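Interferon (Danio rerio, PDB 3PIV) probably acts as a secreted type I interferon-like cytokine that binds a cell-surface receptor and takes part in antiviral defence. Local coordinates at residues 4-9 with 93-98. Sequence-based numbering, arbitrary orientation.
Sequences CEWLGR and SSDLKE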
loop_
_atom_site.group_PDB
_atom_site.type_symbol
_atom_site.label_atom_id
_atom_site.label_comp_id
_atom_site.label_asym_id
_atom_site.label_seq_id
_atom_site.Cartn_x
_atom_site.Cartn_y
_atom_site.Cartn_z
ATOM N N CYS A 4 -20.155 2.535 -0.852
ATOM C CA CYS A 4 -19.193 2.942 0.170
ATOM C C CYS A 4 -18.833 4.418 0.048
ATOM O O CYS A 4 -18.109 4.819 -0.858
ATOM C CB CYS A 4 -17.921 2.087 0.093
ATOM S SG CYS A 4 -16.666 2.467 1.370
ATOM N N GLU A 5 -19.334 5.219 0.979
ATOM C CA GLU A 5 -19.073 6.650 0.993
ATOM C C GLU A 5 -17.581 6.980 0.997
ATOM O O GLU A 5 -17.157 7.972 0.405
ATOM C CB GLU A 5 -19.748 7.288 2.212
ATOM C CG GLU A 5 -19.003 8.499 2.786
ATOM C CD GLU A 5 -19.048 9.721 1.871
ATOM O OE1 GLU A 5 -20.111 9.970 1.259
ATOM O OE2 GLU A 5 -18.024 10.436 1.772
ATOM N N TRP A 6 -16.784 6.146 1.661
ATOM C CA TRP A 6 -15.396 6.509 1.941
ATOM C C TRP A 6 -14.457 6.431 0.738
ATOM O O TRP A 6 -13.271 6.761 0.848
ATOM C CB TRP A 6 -14.869 5.708 3.125
ATOM C CG TRP A 6 -15.702 5.928 4.356
ATOM C CD1 TRP A 6 -16.503 5.012 4.990
ATOM C CD2 TRP A 6 -15.842 7.155 5.086
ATOM N NE1 TRP A 6 -17.117 5.595 6.078
ATOM C CE2 TRP A 6 -16.729 6.908 6.156
ATOM C CE3 TRP A 6 -15.298 8.437 4.942
ATOM C CZ2 TRP A 6 -17.078 7.894 7.077
ATOM C CZ3 TRP A 6 -15.643 9.411 5.858
ATOM C CH2 TRP A 6 -16.526 9.137 6.911
ATOM N N LEU A 7 -14.997 6.014 -0.406
ATOM C CA LEU A 7 -14.272 6.063 -1.673
ATOM C C LEU A 7 -14.279 7.473 -2.257
ATOM O O LEU A 7 -13.728 7.718 -3.333
ATOM C CB LEU A 7 -14.896 5.108 -2.688
ATOM C CG LEU A 7 -14.791 3.616 -2.392
ATOM C CD1 LEU A 7 -15.738 2.850 -3.295
ATOM C CD2 LEU A 7 -13.346 3.133 -2.551
ATOM N N GLY A 8 -14.913 8.400 -1.552
ATOM C CA GLY A 8 -15.012 9.760 -2.036
ATOM C C GLY A 8 -13.774 10.562 -1.706
ATOM O O GLY A 8 -13.216 10.445 -0.617
ATOM N N ARG A 9 -13.343 11.381 -2.660
ATOM C CA ARG A 9 -12.183 12.236 -2.459
ATOM C C ARG A 9 -10.903 11.426 -2.228
ATOM O O ARG A 9 -9.943 11.920 -1.636
ATOM C CB ARG A 9 -12.436 13.205 -1.303
ATOM C CG ARG A 9 -13.431 14.320 -1.649
ATOM C CD ARG A 9 -13.826 15.164 -0.424
ATOM N NE ARG A 9 -12.717 15.946 0.125
ATOM C CZ ARG A 9 -12.186 15.756 1.331
ATOM N NH1 ARG A 9 -12.667 14.806 2.124
ATOM N NH2 ARG A 9 -11.179 16.519 1.745
ATOM N N SER A 93 -7.943 3.856 5.697
ATOM C CA SER A 93 -8.196 2.438 5.847
ATOM C C SER A 93 -9.270 2.187 6.903
ATOM O O SER A 93 -10.202 1.426 6.684
ATOM C CB SER A 93 -6.910 1.698 6.192
ATOM O OG SER A 93 -7.175 0.320 6.340
ATOM N N SER A 94 -9.133 2.824 8.055
ATOM C CA SER A 94 -10.139 2.688 9.103
ATOM C C SER A 94 -11.563 3.111 8.646
ATOM O O SER A 94 -12.545 2.522 9.064
ATOM C CB SER A 94 -9.717 3.475 10.342
ATOM O OG SER A 94 -10.817 3.598 11.213
ATOM N N ASP A 95 -11.669 4.132 7.801
ATOM C CA ASP A 95 -12.971 4.487 7.222
ATOM C C ASP A 95 -13.539 3.402 6.302
ATOM O O ASP A 95 -14.708 3.040 6.412
ATOM C CB ASP A 95 -12.894 5.822 6.474
ATOM C CG ASP A 95 -12.580 6.993 7.396
ATOM O OD1 ASP A 95 -12.688 6.823 8.621
ATOM O OD2 ASP A 95 -12.218 8.075 6.894
ATOM N N LEU A 96 -12.711 2.899 5.385
ATOM C CA LEU A 96 -13.116 1.829 4.472
ATOM C C LEU A 96 -13.524 0.547 5.188
ATOM O O LEU A 96 -14.401 -0.182 4.716
ATOM C CB LEU A 96 -12.002 1.523 3.459
ATOM C CG LEU A 96 -11.803 2.624 2.413
ATOM C CD1 LEU A 96 -10.531 2.423 1.617
ATOM C CD2 LEU A 96 -13.015 2.685 1.490
ATOM N N LYS A 97 -12.884 0.266 6.322
ATOM C CA LYS A 97 -13.231 -0.914 7.107
ATOM C C LYS A 97 -14.701 -0.859 7.515
ATOM O O LYS A 97 -15.350 -1.882 7.710
ATOM C CB LYS A 97 -12.352 -1.019 8.357
ATOM C CG LYS A 97 -10.950 -1.551 8.105
ATOM C CD LYS A 97 -10.097 -1.423 9.363
ATOM C CE LYS A 97 -8.929 -2.398 9.381
ATOM N NZ LYS A 97 -7.849 -1.865 8.567
ATOM N N GLU A 98 -15.226 0.346 7.655
ATOM C CA GLU A 98 -16.635 0.485 7.972
ATOM C C GLU A 98 -17.499 -0.159 6.870
ATOM O O GLU A 98 -18.395 -0.947 7.161
ATOM C CB GLU A 98 -16.990 1.954 8.206
ATOM C CG GLU A 98 -18.449 2.207 8.519
ATOM C CD GLU A 98 -18.769 3.688 8.629
ATOM O OE1 GLU A 98 -18.421 4.296 9.670
ATOM O OE2 GLU A 98 -19.361 4.246 7.672
#
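W6 and L96 bring the two backbones closest, their CA atoms 5.8 Å apart, where a short 3-10 turn at residues 5-7 rests against helical residues 93-98. G8 N closes the turn with a hydrogen bond to E5 O at 3.0 Å, while no backbone hydrogen bond links the segments, so side chains carry the contact.

W6 is the main contributor from its segment. With CG anti to the carbonyl carbon (chi1 -58°), the W6 indole turns to the helix and takes D95 CB over one face, 3.7 Å from the centroid of the five-membered ring in a CH-pi contact. The short D95 side chain lets the ring come close to the helix backbone: W6 CD1 is 3.0 Å from D95 O. On the opposite face lies E5 CG, so the indole is sandwiched between two aliphatic carbons of acidic residues. Its single N-H points along the ring plane to E98, with W6 NE1 donating to E98 OE2 at 3.1 Å in a nearly straight bond (167°). The acceptor is met from above its carboxylate plane, and the same oxygen also forms a salt bridge with R102. Glutamate suits this place because its long chain, extended beyond CG, carries the carboxylate out to the indole edge.

In this all-helical type I interferon fold, a member of the four-helix cytokine clan, the contact joins the segment before helix 10-23 to helix 79-101. The C4-C99 disulfide makes the same connection covalently. C4 SG also packs on L96 CD2 at 3.7 Å. Branched leucine suits three neighbours: L96 CD2 also touches W6 CB at 3.9 Å and L7 CD2 at 4.1 Å. The side chains of buried L96 and L7 cross at about a right angle, and L96 also packs on V56 of helix 48-66.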